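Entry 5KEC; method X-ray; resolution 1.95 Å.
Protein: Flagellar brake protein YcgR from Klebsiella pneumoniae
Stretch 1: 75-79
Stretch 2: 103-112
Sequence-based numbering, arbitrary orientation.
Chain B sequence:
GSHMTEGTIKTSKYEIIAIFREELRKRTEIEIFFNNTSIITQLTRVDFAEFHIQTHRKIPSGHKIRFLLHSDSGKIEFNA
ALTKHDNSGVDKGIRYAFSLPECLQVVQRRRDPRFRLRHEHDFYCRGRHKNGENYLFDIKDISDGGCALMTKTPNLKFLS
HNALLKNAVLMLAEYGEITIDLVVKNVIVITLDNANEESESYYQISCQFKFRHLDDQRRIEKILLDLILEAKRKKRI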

# COMPACT_ATOMS: atom_id res chain seq x y z
N LYS B 75 -0.97 14.09 -11.14
CA LYS B 75 -1.53 13.18 -10.16
C LYS B 75 -1.41 13.79 -8.77
O LYS B 75 -0.32 14.23 -8.37
CB LYS B 75 -0.81 11.83 -10.20
CG LYS B 75 -0.60 11.24 -11.60
CD LYS B 75 -1.92 10.97 -12.30
CE LYS B 75 -1.69 10.41 -13.70
NZ LYS B 75 -2.94 10.44 -14.51
N ILE B 76 -2.51 13.84 -8.04
CA ILE B 76 -2.48 14.32 -6.66
C ILE B 76 -2.60 13.12 -5.73
O ILE B 76 -3.67 12.52 -5.62
CB ILE B 76 -3.64 15.29 -6.37
CG1 ILE B 76 -3.73 16.36 -7.47
CG2 ILE B 76 -3.47 15.92 -5.00
CD1 ILE B 76 -4.94 17.26 -7.34
N GLU B 77 -1.51 12.77 -5.07
CA GLU B 77 -1.55 11.63 -4.17
C GLU B 77 -1.69 12.02 -2.71
O GLU B 77 -1.17 13.06 -2.26
CB GLU B 77 -0.35 10.70 -4.39
CG GLU B 77 0.99 11.24 -3.96
CD GLU B 77 2.11 10.26 -4.25
OE1 GLU B 77 2.45 10.10 -5.44
OE2 GLU B 77 2.63 9.65 -3.30
N PHE B 78 -2.40 11.20 -1.96
CA PHE B 78 -2.66 11.46 -0.56
C PHE B 78 -3.17 10.19 0.10
O PHE B 78 -3.51 9.22 -0.58
CB PHE B 78 -3.67 12.59 -0.41
CG PHE B 78 -5.00 12.31 -1.04
CD1 PHE B 78 -6.05 11.83 -0.28
CD2 PHE B 78 -5.20 12.51 -2.40
CE1 PHE B 78 -7.29 11.57 -0.86
CE2 PHE B 78 -6.42 12.25 -2.99
CZ PHE B 78 -7.47 11.78 -2.21
N ASN B 79 -3.21 10.21 1.43
CA ASN B 79 -3.78 9.11 2.19
C ASN B 79 -4.94 9.67 2.98
O ASN B 79 -4.94 10.84 3.33
CB ASN B 79 -2.74 8.50 3.12
CG ASN B 79 -1.59 7.86 2.37
OD1 ASN B 79 -1.64 6.68 2.03
ND2 ASN B 79 -0.55 8.64 2.09
N CYS B 103 -2.44 16.51 3.91
CA CYS B 103 -1.30 16.74 3.03
C CYS B 103 -1.56 16.16 1.65
O CYS B 103 -2.04 15.03 1.51
CB CYS B 103 -0.03 16.15 3.63
SG CYS B 103 1.49 16.86 2.95
N LEU B 104 -1.25 16.94 0.62
CA LEU B 104 -1.36 16.50 -0.75
C LEU B 104 0.00 16.63 -1.40
O LEU B 104 0.73 17.58 -1.13
CB LEU B 104 -2.35 17.36 -1.54
CG LEU B 104 -3.82 17.34 -1.12
CD1 LEU B 104 -4.60 18.35 -1.95
CD2 LEU B 104 -4.39 15.95 -1.28
N GLN B 105 0.34 15.67 -2.25
CA GLN B 105 1.55 15.78 -3.05
C GLN B 105 1.23 15.61 -4.54
O GLN B 105 0.73 14.57 -4.97
CB GLN B 105 2.60 14.77 -2.61
CG GLN B 105 3.85 14.78 -3.47
CD GLN B 105 4.99 14.02 -2.84
OE1 GLN B 105 5.26 14.16 -1.65
NE2 GLN B 105 5.67 13.19 -3.63
N VAL B 106 1.50 16.65 -5.31
CA VAL B 106 1.28 16.60 -6.74
C VAL B 106 2.48 15.95 -7.40
O VAL B 106 3.59 16.49 -7.38
CB VAL B 106 1.06 18.00 -7.33
CG1 VAL B 106 0.79 17.90 -8.83
CG2 VAL B 106 -0.09 18.69 -6.62
N VAL B 107 2.26 14.78 -7.98
CA VAL B 107 3.31 14.05 -8.68
C VAL B 107 2.93 13.88 -10.14
O VAL B 107 1.75 13.85 -10.49
CB VAL B 107 3.54 12.67 -8.05
CG1 VAL B 107 4.19 12.81 -6.69
CG2 VAL B 107 2.22 11.91 -7.94
N GLN B 108 3.93 13.80 -11.00
CA GLN B 108 3.70 13.57 -12.42
C GLN B 108 3.81 12.08 -12.70
O GLN B 108 3.38 11.59 -13.74
CB GLN B 108 4.70 14.38 -13.25
CG GLN B 108 6.04 14.56 -12.56
CD GLN B 108 6.77 15.81 -13.02
OE1 GLN B 108 6.18 16.70 -13.64
NE2 GLN B 108 8.06 15.89 -12.70
N ARG B 109 4.38 11.37 -11.73
CA ARG B 109 4.61 9.94 -11.85
C ARG B 109 3.54 9.13 -11.11
O ARG B 109 3.11 9.51 -10.02
CB ARG B 109 5.99 9.59 -11.32
CG ARG B 109 6.28 8.10 -11.22
CD ARG B 109 7.56 7.85 -10.44
NE ARG B 109 7.74 6.44 -10.14
CZ ARG B 109 8.37 5.98 -9.06
NH1 ARG B 109 8.87 6.84 -8.18
NH2 ARG B 109 8.49 4.68 -8.86
N ARG B 110 3.12 8.03 -11.72
CA ARG B 110 2.17 7.12 -11.09
C ARG B 110 2.91 6.18 -10.15
O ARG B 110 3.67 5.32 -10.60
CB ARG B 110 1.44 6.31 -12.16
CG ARG B 110 0.54 5.24 -11.59
CD ARG B 110 0.16 4.19 -12.62
NE ARG B 110 -0.67 3.17 -12.01
CZ ARG B 110 -1.98 3.29 -11.85
NH1 ARG B 110 -2.60 4.39 -12.27
NH2 ARG B 110 -2.68 2.33 -11.26
N ARG B 111 2.72 6.35 -8.85
CA ARG B 111 3.42 5.52 -7.88
C ARG B 111 2.51 4.45 -7.30
O ARG B 111 2.07 4.53 -6.15
CB ARG B 111 3.99 6.38 -6.74
CG ARG B 111 5.13 7.30 -7.16
CD ARG B 111 4.73 8.76 -7.03
NE ARG B 111 5.83 9.59 -6.56
CZ ARG B 111 6.16 9.74 -5.28
NH1 ARG B 111 5.48 9.11 -4.34
NH2 ARG B 111 7.18 10.52 -4.94
N ASP B 112 2.22 3.44 -8.11
CA ASP B 112 1.31 2.38 -7.71
C ASP B 112 1.88 1.60 -6.52
O ASP B 112 2.89 0.91 -6.65
CB ASP B 112 1.04 1.45 -8.90
CG ASP B 112 -0.21 0.62 -8.71
OD1 ASP B 112 -0.35 -0.02 -7.65
OD2 ASP B 112 -1.06 0.61 -9.63
O HOH W 1 -2.04 12.60 2.71

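The contact is built first from backbone. Strand 75-79 and strand 104-107 run antiparallel, their N-to-C directions 147° apart, and the register sets Lys75 against Val107, Ile76 against Val106 and Glu77 against Gln105. Hydrogen bonds fall on alternate pairs. Glu77 N gives to Gln105 O at 2.9 Å and Gln105 N returns to Glu77 O at 3.0 Å, both nearly straight. At the Lys75 pair, Val107 N to Lys75 O is short at 2.7 Å, but the reciprocal bond from Lys75 N to Val107 O, 2.8 Å long, is bent to 120° and weak. Ile76 and Val106 form the non-hydrogen-bonded pair between them, with their CA atoms 4.4 Å apart. Val106 CA also directs a CA-H...O contact at Lys75 O, 3.3 Å away.

Where the ladder ends, water extends it: water 1 accepts from Asn79 N at 3.0 Å and donates to Cys103 O at 2.7 Å, spanning two backbone groups that do not bond directly.

The alternation of a strand sorts the side chains. Ile76 and Val106 share one face, where Ile76 CG1 lies 4.4 Å from Val106 CG2. Leu104 adds the closer apolar packing: its CD2 sits 3.8 Å from Ile76 CG2 and 3.5 Å from Phe78 CB, so one methyl serves two neighbours.

Lys75, Glu77, Gln105 and Val107 occupy the other face, which mixes aliphatic and charged chemistry. Lys75 CB meets Val107 CG2 at 3.8 Å, while the lysine's end leads away and its NZ is hydrogen-bonded elsewhere in the structure. Glu77 packs its CG 4.1 Å from Gln105 CB and carries its carboxylate beyond the strand pairing to Arg111, where OE2 forms a salt bridge with Arg111 NH1 at 3.1 Å. That charge pairing ties the loop after the second strand back to the first.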